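Local structure of hemolysin activator protein CdiB (Acinetobacter baumannii ACICU, 6WIL) at residues T425-L428 against P433-Y436. The protein probably secretes and activates a partner toxin across the outer membrane, as a two-partner secretion transporter of the Omp85 superfamily used in contact-dependent growth inhibition. Numbering follows the deposited sequence.
Sequences TPFL and PAQY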
# COMPACT_ATOMS: atom_id res chain seq x y z
N THR A 425 5.48 -13.83 4.09
CA THR A 425 6.42 -14.17 5.15
C THR A 425 7.47 -15.12 4.59
O THR A 425 7.17 -15.92 3.69
CB THR A 425 5.72 -14.82 6.36
OG1 THR A 425 6.68 -15.05 7.39
CG2 THR A 425 5.09 -16.15 5.97
N PRO A 426 8.70 -15.02 5.07
CA PRO A 426 9.68 -16.08 4.80
C PRO A 426 9.51 -17.23 5.78
O PRO A 426 8.92 -17.10 6.85
CB PRO A 426 11.02 -15.37 5.02
CG PRO A 426 10.72 -14.32 6.03
CD PRO A 426 9.31 -13.86 5.74
N PHE A 427 10.04 -18.38 5.38
CA PHE A 427 10.00 -19.57 6.23
C PHE A 427 10.99 -20.59 5.68
O PHE A 427 11.42 -20.51 4.53
CB PHE A 427 8.58 -20.17 6.30
CG PHE A 427 8.10 -20.77 5.01
CD1 PHE A 427 7.63 -19.96 3.98
CD2 PHE A 427 8.10 -22.14 4.83
CE1 PHE A 427 7.18 -20.51 2.80
CE2 PHE A 427 7.66 -22.70 3.64
CZ PHE A 427 7.19 -21.88 2.63
N LEU A 428 11.34 -21.54 6.54
CA LEU A 428 12.24 -22.62 6.16
C LEU A 428 11.43 -23.78 5.60
O LEU A 428 10.41 -24.17 6.17
CB LEU A 428 13.07 -23.08 7.36
CG LEU A 428 14.30 -22.22 7.67
CD1 LEU A 428 14.92 -22.64 9.00
CD2 LEU A 428 15.32 -22.35 6.55
N PRO A 433 15.74 -21.62 2.51
CA PRO A 433 14.90 -20.42 2.64
C PRO A 433 13.77 -20.42 1.62
O PRO A 433 13.94 -20.85 0.48
CB PRO A 433 15.89 -19.27 2.40
CG PRO A 433 17.06 -19.90 1.70
CD PRO A 433 17.15 -21.29 2.26
N ALA A 434 12.61 -19.92 2.04
CA ALA A 434 11.43 -19.90 1.20
C ALA A 434 10.57 -18.69 1.56
O ALA A 434 10.79 -18.03 2.57
CB ALA A 434 10.62 -21.20 1.34
N GLN A 435 9.59 -18.42 0.70
CA GLN A 435 8.65 -17.32 0.91
C GLN A 435 7.24 -17.81 0.62
O GLN A 435 7.03 -18.57 -0.34
CB GLN A 435 8.99 -16.12 0.02
CG GLN A 435 8.50 -14.78 0.57
CD GLN A 435 9.58 -14.05 1.35
OE1 GLN A 435 10.75 -14.42 1.30
NE2 GLN A 435 9.18 -13.01 2.07
N TYR A 436 6.29 -17.39 1.44
CA TYR A 436 4.88 -17.71 1.22
C TYR A 436 4.12 -16.42 0.93
O TYR A 436 4.32 -15.41 1.60
CB TYR A 436 4.27 -18.41 2.44
CG TYR A 436 2.76 -18.50 2.38
CD1 TYR A 436 2.12 -19.48 1.63
CD2 TYR A 436 1.97 -17.59 3.08
CE1 TYR A 436 0.74 -19.56 1.58
CE2 TYR A 436 0.59 -17.66 3.03
CZ TYR A 436 -0.02 -18.65 2.28
OH TYR A 436 -1.39 -18.72 2.24
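Thr425 and Tyr436 form an antiparallel hydrogen-bonded pair. Tyr436 N gives the straighter bond, to Thr425 O at 2.8 Å. Thr425 N returns a longer bond to Tyr436 O. Phe427 and Ala434 make the next hydrogen-bonded pair. Phe427 N reaches Ala434 O at 2.9 Å. The return bond from Ala434 N to Phe427 O is weak, bent to 122° at the hydrogen. Two CA-H...O contacts supplement this ladder, the closer from Pro426 CA to Ala434 O at 3.2 Å. Pro426 has no N-H to offer, but it sits in a non-hydrogen-bonded pair with Gln435. There its N faces away from strand 432-444, and the proline costs this pairing no bond.

The apolar contacts centre on the Phe427 ring. A chi1 of 68° folds the ring back over its own backbone and leans it toward the partner strand. Ala434 CB packs over one face, offset toward the rim, in a CH-pi contact 3.9 Å from the ring centroid. Phe427 CE1 meets Tyr436 CB at 3.6 Å, and Tyr436 N lies at the ring edge.

Pro426 and Gln435 share the other face of the sheet and run side by side. The Gln435 chain bends at chi2 (95°), which lays its amide alongside the proline. Its NE2 comes 3.8 Å from Pro426 CD, a van der Waals contact.

This is the end of the beta hairpin of strands 414-429 and 432-444, close to its turn. Both belong to the closed 16-stranded antiparallel barrel, the fold of Omp85/TpsB transporters. Strand 476-487 pairs with the far edge of strand 432-444: Phe427 and Tyr436 touch Ile484, Gln435 forms backbone hydrogen bonds with Ser485, and Tyr436 OH is hydrogen-bonded to Gln482 OE1.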